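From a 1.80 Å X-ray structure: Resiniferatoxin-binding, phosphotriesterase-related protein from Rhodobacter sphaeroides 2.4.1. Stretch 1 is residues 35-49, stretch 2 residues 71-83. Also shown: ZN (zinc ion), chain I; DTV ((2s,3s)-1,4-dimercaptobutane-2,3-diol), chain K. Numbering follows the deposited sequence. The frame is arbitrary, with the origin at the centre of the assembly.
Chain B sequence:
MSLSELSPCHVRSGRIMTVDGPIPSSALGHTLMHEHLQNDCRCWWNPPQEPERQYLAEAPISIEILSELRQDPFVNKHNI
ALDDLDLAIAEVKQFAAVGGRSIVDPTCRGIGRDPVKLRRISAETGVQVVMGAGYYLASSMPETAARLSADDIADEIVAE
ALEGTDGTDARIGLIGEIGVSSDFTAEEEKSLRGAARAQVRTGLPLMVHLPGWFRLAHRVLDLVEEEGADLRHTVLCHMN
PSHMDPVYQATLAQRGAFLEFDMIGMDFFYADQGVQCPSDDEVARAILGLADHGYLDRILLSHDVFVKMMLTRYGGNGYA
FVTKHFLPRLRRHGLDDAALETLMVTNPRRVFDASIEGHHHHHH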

# COMPACT_ATOMS: atom_id res chain seq x y z
N GLU B 35 -11.22 2.15 31.45
CA GLU B 35 -11.44 0.81 32.01
C GLU B 35 -12.75 0.78 32.79
O GLU B 35 -13.17 1.78 33.36
CB GLU B 35 -10.32 0.44 32.98
CG GLU B 35 -8.91 0.56 32.44
CD GLU B 35 -8.62 -0.41 31.32
OE1 GLU B 35 -9.23 -1.50 31.29
OE2 GLU B 35 -7.76 -0.09 30.46
N HIS B 36 -13.40 -0.38 32.80
CA HIS B 36 -14.63 -0.53 33.56
C HIS B 36 -14.27 -1.44 34.71
O HIS B 36 -13.73 -2.53 34.50
CB HIS B 36 -15.72 -1.15 32.70
CG HIS B 36 -16.11 -0.31 31.53
ND1 HIS B 36 -16.96 0.77 31.64
CD2 HIS B 36 -15.71 -0.34 30.24
CE1 HIS B 36 -17.07 1.36 30.47
NE2 HIS B 36 -16.32 0.71 29.60
N LEU B 37 -14.54 -0.99 35.94
CA LEU B 37 -14.21 -1.77 37.12
C LEU B 37 -15.39 -2.63 37.56
O LEU B 37 -15.22 -3.68 38.16
CB LEU B 37 -13.77 -0.84 38.25
CG LEU B 37 -12.59 0.02 37.79
CD1 LEU B 37 -12.09 0.89 38.94
CD2 LEU B 37 -11.47 -0.88 37.28
N GLN B 38 -16.59 -2.15 37.23
CA GLN B 38 -17.85 -2.81 37.53
C GLN B 38 -18.81 -2.30 36.46
O GLN B 38 -18.77 -1.12 36.12
CB GLN B 38 -18.38 -2.39 38.90
CG GLN B 38 -17.60 -2.90 40.11
CD GLN B 38 -17.74 -4.40 40.30
OE1 GLN B 38 -17.00 -5.19 39.72
NE2 GLN B 38 -18.72 -4.79 41.11
N ASN B 39 -19.68 -3.15 35.93
CA ASN B 39 -20.63 -2.69 34.92
C ASN B 39 -21.71 -3.73 34.66
O ASN B 39 -21.69 -4.82 35.23
CB ASN B 39 -19.92 -2.34 33.61
CG ASN B 39 -19.43 -3.57 32.86
OD1 ASN B 39 -19.54 -4.70 33.35
ND2 ASN B 39 -18.88 -3.36 31.67
N ASP B 40 -22.63 -3.39 33.77
CA ASP B 40 -23.72 -4.29 33.40
C ASP B 40 -24.01 -4.18 31.91
O ASP B 40 -24.51 -3.16 31.43
CB ASP B 40 -24.97 -3.93 34.23
CG ASP B 40 -26.17 -4.76 33.84
OD1 ASP B 40 -26.04 -6.00 33.73
OD2 ASP B 40 -27.26 -4.17 33.65
N CYS B 41 -23.69 -5.24 31.17
CA CYS B 41 -23.89 -5.27 29.72
C CYS B 41 -24.91 -6.33 29.28
O CYS B 41 -24.89 -6.77 28.14
CB CYS B 41 -22.56 -5.55 29.02
SG CYS B 41 -21.32 -4.26 29.25
N ARG B 42 -25.78 -6.73 30.20
CA ARG B 42 -26.79 -7.74 29.90
C ARG B 42 -27.71 -7.38 28.73
O ARG B 42 -28.25 -8.27 28.06
CB ARG B 42 -27.64 -8.02 31.15
CG ARG B 42 -26.84 -8.57 32.32
CD ARG B 42 -27.74 -8.96 33.48
NE ARG B 42 -28.74 -9.96 33.09
CZ ARG B 42 -28.44 -11.18 32.64
NH1 ARG B 42 -27.17 -11.57 32.51
NH2 ARG B 42 -29.41 -12.02 32.31
N CYS B 43 -27.90 -6.09 28.47
CA CYS B 43 -28.76 -5.66 27.38
C CYS B 43 -28.09 -5.84 26.01
O CYS B 43 -28.63 -5.41 24.99
CB CYS B 43 -29.17 -4.20 27.58
SG CYS B 43 -27.81 -3.13 28.10
N TRP B 44 -26.93 -6.47 26.01
CA TRP B 44 -26.19 -6.72 24.77
C TRP B 44 -25.98 -8.21 24.51
O TRP B 44 -25.18 -8.60 23.66
CB TRP B 44 -24.84 -5.98 24.80
CG TRP B 44 -24.91 -4.63 24.16
CD1 TRP B 44 -24.95 -4.36 22.82
CD2 TRP B 44 -25.03 -3.36 24.82
NE1 TRP B 44 -25.09 -3.01 22.61
CE2 TRP B 44 -25.15 -2.37 23.82
CE3 TRP B 44 -25.06 -2.97 26.17
CZ2 TRP B 44 -25.28 -1.01 24.12
CZ3 TRP B 44 -25.20 -1.62 26.47
CH2 TRP B 44 -25.31 -0.66 25.45
N TRP B 45 -26.70 -9.03 25.26
CA TRP B 45 -26.61 -10.48 25.11
C TRP B 45 -26.97 -10.84 23.67
O TRP B 45 -27.93 -10.30 23.10
CB TRP B 45 -27.57 -11.17 26.09
CG TRP B 45 -27.61 -12.65 25.95
CD1 TRP B 45 -26.54 -13.51 25.92
CD2 TRP B 45 -28.78 -13.47 25.83
NE1 TRP B 45 -26.97 -14.80 25.79
CE2 TRP B 45 -28.34 -14.81 25.73
CE3 TRP B 45 -30.15 -13.20 25.80
CZ2 TRP B 45 -29.23 -15.88 25.60
CZ3 TRP B 45 -31.04 -14.27 25.67
CH2 TRP B 45 -30.58 -15.59 25.56
N ASN B 46 -26.19 -11.73 23.08
CA ASN B 46 -26.41 -12.16 21.71
C ASN B 46 -26.86 -13.62 21.74
O ASN B 46 -26.06 -14.54 21.59
CB ASN B 46 -25.12 -12.02 20.89
CG ASN B 46 -25.28 -12.48 19.45
OD1 ASN B 46 -26.24 -12.12 18.78
ND2 ASN B 46 -24.32 -13.27 18.98
N PRO B 47 -28.17 -13.85 21.93
CA PRO B 47 -28.72 -15.20 21.99
C PRO B 47 -28.32 -16.05 20.80
O PRO B 47 -28.45 -15.64 19.65
CB PRO B 47 -30.23 -14.96 22.05
CG PRO B 47 -30.39 -13.68 21.27
CD PRO B 47 -29.25 -12.85 21.82
N PRO B 48 -27.80 -17.26 21.06
CA PRO B 48 -27.37 -18.17 20.00
C PRO B 48 -28.58 -18.75 19.27
O PRO B 48 -29.32 -19.56 19.84
CB PRO B 48 -26.58 -19.23 20.75
CG PRO B 48 -27.32 -19.31 22.05
CD PRO B 48 -27.55 -17.86 22.39
N GLN B 49 -28.78 -18.35 18.03
CA GLN B 49 -29.91 -18.85 17.26
C GLN B 49 -29.75 -20.35 17.03
O GLN B 49 -30.72 -21.11 17.14
CB GLN B 49 -30.03 -18.10 15.93
CG GLN B 49 -28.75 -17.99 15.13
CD GLN B 49 -28.95 -17.21 13.84
OE1 GLN B 49 -29.68 -17.65 12.94
NE2 GLN B 49 -28.30 -16.05 13.74
N GLN B 71 -15.03 -16.12 19.96
CA GLN B 71 -15.62 -15.91 18.64
C GLN B 71 -17.00 -15.24 18.72
O GLN B 71 -17.59 -14.90 17.70
CB GLN B 71 -15.77 -17.24 17.88
CG GLN B 71 -14.57 -18.17 17.95
CD GLN B 71 -13.26 -17.48 17.65
OE1 GLN B 71 -13.14 -16.77 16.65
NE2 GLN B 71 -12.27 -17.69 18.50
N ASP B 72 -17.50 -15.07 19.94
CA ASP B 72 -18.82 -14.46 20.17
C ASP B 72 -18.99 -14.21 21.68
O ASP B 72 -19.76 -14.90 22.36
CB ASP B 72 -19.91 -15.40 19.62
CG ASP B 72 -21.32 -14.83 19.77
OD1 ASP B 72 -21.47 -13.60 19.84
OD2 ASP B 72 -22.27 -15.64 19.81
N PRO B 73 -18.26 -13.22 22.22
CA PRO B 73 -18.28 -12.84 23.64
C PRO B 73 -19.66 -12.60 24.23
O PRO B 73 -19.93 -12.98 25.37
CB PRO B 73 -17.44 -11.56 23.67
CG PRO B 73 -16.47 -11.77 22.56
CD PRO B 73 -17.35 -12.34 21.47
N PHE B 74 -20.54 -11.98 23.45
CA PHE B 74 -21.88 -11.68 23.92
C PHE B 74 -22.87 -12.83 23.95
O PHE B 74 -24.05 -12.63 24.23
CB PHE B 74 -22.47 -10.53 23.10
CG PHE B 74 -21.75 -9.23 23.28
CD1 PHE B 74 -21.42 -8.77 24.55
CD2 PHE B 74 -21.44 -8.45 22.18
CE1 PHE B 74 -20.78 -7.54 24.71
CE2 PHE B 74 -20.81 -7.22 22.33
CZ PHE B 74 -20.48 -6.77 23.61
N VAL B 75 -22.39 -14.04 23.67
CA VAL B 75 -23.27 -15.21 23.69
C VAL B 75 -23.47 -15.70 25.12
O VAL B 75 -24.51 -16.29 25.44
CB VAL B 75 -22.68 -16.38 22.88
CG1 VAL B 75 -21.51 -17.00 23.62
CG2 VAL B 75 -23.75 -17.43 22.63
N ASN B 76 -22.49 -15.43 25.98
CA ASN B 76 -22.50 -15.88 27.38
C ASN B 76 -23.07 -14.86 28.36
O ASN B 76 -22.53 -13.77 28.53
CB ASN B 76 -21.07 -16.24 27.80
CG ASN B 76 -21.03 -17.15 29.02
OD1 ASN B 76 -21.27 -18.36 28.91
ND2 ASN B 76 -20.73 -16.58 30.17
N LYS B 77 -24.16 -15.23 29.04
CA LYS B 77 -24.79 -14.35 30.02
C LYS B 77 -23.90 -14.04 31.22
O LYS B 77 -23.89 -12.92 31.73
CB LYS B 77 -26.11 -14.96 30.52
CG LYS B 77 -27.21 -15.01 29.48
CD LYS B 77 -28.48 -15.63 30.06
CE LYS B 77 -29.60 -15.67 29.03
NZ LYS B 77 -30.84 -16.27 29.59
N HIS B 78 -23.14 -15.04 31.66
CA HIS B 78 -22.25 -14.89 32.81
C HIS B 78 -21.10 -13.92 32.54
O HIS B 78 -20.57 -13.30 33.45
CB HIS B 78 -21.69 -16.26 33.20
CG HIS B 78 -20.69 -16.22 34.32
ND1 HIS B 78 -20.98 -15.70 35.56
CD2 HIS B 78 -19.42 -16.67 34.39
CE1 HIS B 78 -19.93 -15.83 36.35
NE2 HIS B 78 -18.97 -16.41 35.66
N ASN B 79 -20.74 -13.80 31.27
CA ASN B 79 -19.63 -12.96 30.82
C ASN B 79 -19.93 -11.46 30.78
O ASN B 79 -19.08 -10.64 31.13
CB ASN B 79 -19.19 -13.44 29.44
CG ASN B 79 -17.98 -12.69 28.90
OD1 ASN B 79 -16.96 -12.58 29.57
ND2 ASN B 79 -18.09 -12.19 27.68
N ILE B 80 -21.14 -11.11 30.35
CA ILE B 80 -21.53 -9.72 30.19
C ILE B 80 -21.94 -8.91 31.42
O ILE B 80 -22.98 -8.26 31.42
CB ILE B 80 -22.62 -9.61 29.10
CG1 ILE B 80 -23.85 -10.43 29.50
CG2 ILE B 80 -22.08 -10.11 27.77
CD1 ILE B 80 -24.95 -10.43 28.45
N ALA B 81 -21.12 -8.96 32.45
CA ALA B 81 -21.36 -8.20 33.66
C ALA B 81 -20.21 -8.35 34.64
O ALA B 81 -19.87 -9.46 35.06
CB ALA B 81 -22.67 -8.63 34.33
N LEU B 82 -19.58 -7.23 34.96
CA LEU B 82 -18.48 -7.21 35.91
C LEU B 82 -19.17 -6.86 37.23
O LEU B 82 -19.46 -5.69 37.49
CB LEU B 82 -17.45 -6.15 35.51
CG LEU B 82 -16.68 -6.41 34.21
CD1 LEU B 82 -15.82 -5.20 33.85
CD2 LEU B 82 -15.81 -7.64 34.37
N ASP B 83 -19.43 -7.88 38.03
CA ASP B 83 -20.14 -7.72 39.29
C ASP B 83 -19.45 -8.24 40.55
O ASP B 83 -20.05 -8.23 41.62
CB ASP B 83 -21.51 -8.38 39.19
CG ASP B 83 -21.43 -9.80 38.66
OD1 ASP B 83 -20.35 -10.42 38.75
OD2 ASP B 83 -22.46 -10.30 38.15
ZN ZN I . -15.83 1.25 27.56
S1 DTV K . -21.12 -1.75 21.68
C1 DTV K . -21.05 -1.24 23.47
C2 DTV K . -21.11 -2.42 24.44
O2 DTV K . -19.99 -3.25 24.19
C3 DTV K . -21.06 -1.91 25.90
O3 DTV K . -19.84 -1.24 26.12
C4 DTV K . -21.15 -3.05 26.91
S4 DTV K . -22.08 -2.58 28.39
O HOH W 1 -24.94 -16.18 19.53
O HOH W 2 -16.69 0.74 25.86

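Residues 35-49 and 71-83 pack together and bury 916 Å² between them; hydrogen bonds recur along the contact, with apolar side chains packed among them. At one end Asn39 N donates to Leu82 O (3.0 Å), and the Asn39 side chain, chi1 p, curls back so that OD1 accepts from Leu82 N (3.0 Å); a short amide thus serves the backbone beside its own. Leu82, the residue most covered here, extends past this clasp until its CD1 lies 3.5 Å from His36 O. The ring of His36 leads away from the contact, and its NE2 binds zinc at 2.2 Å. Next along, Cys41 N donates to Ile80 O (3.1 Å). Ile80 points toward stretch 1 and fills the hollow between Cys41 and Trp45, its CB 4.1 Å from Cys41 CB and its CD1 3.6 Å from Trp45 CB. The indole of Trp45, chi1 t, suits its place twice over: NE1 at its edge donates to Val75 O (2.9 Å), and one broad face takes the fully extended Lys77, with CE 3.5 Å and NZ 4.4 Å from the centroid of the six-membered ring, a CH-pi contact joined by a cation-pi interaction. Phe74 points toward stretch 1 and offers a ring face to Trp44 CB, 4.4 Å from Phe74 CE1; the two aromatic rings meet obliquely. Both rings also border the dithiol DTV, whose S4 is covalently bonded to Cys41 SG (2.0 Å): C2 lies over a face of Trp44, and O2 sits at the edge of Phe74, 3.6 Å from Phe74 CZ. At the far end Asn46 N makes a short, nearly straight hydrogen bond to Phe74 O (2.6 Å), while its amide ND2 can donate to a carboxylate, Asp72 OD1 (3.0 Å). Water 1 bridges Asn46 O (2.9 Å) and Asp72 OD2 (2.7 Å). Beyond, Pro48 CD packs against Val75 CG2 at 3.8 Å.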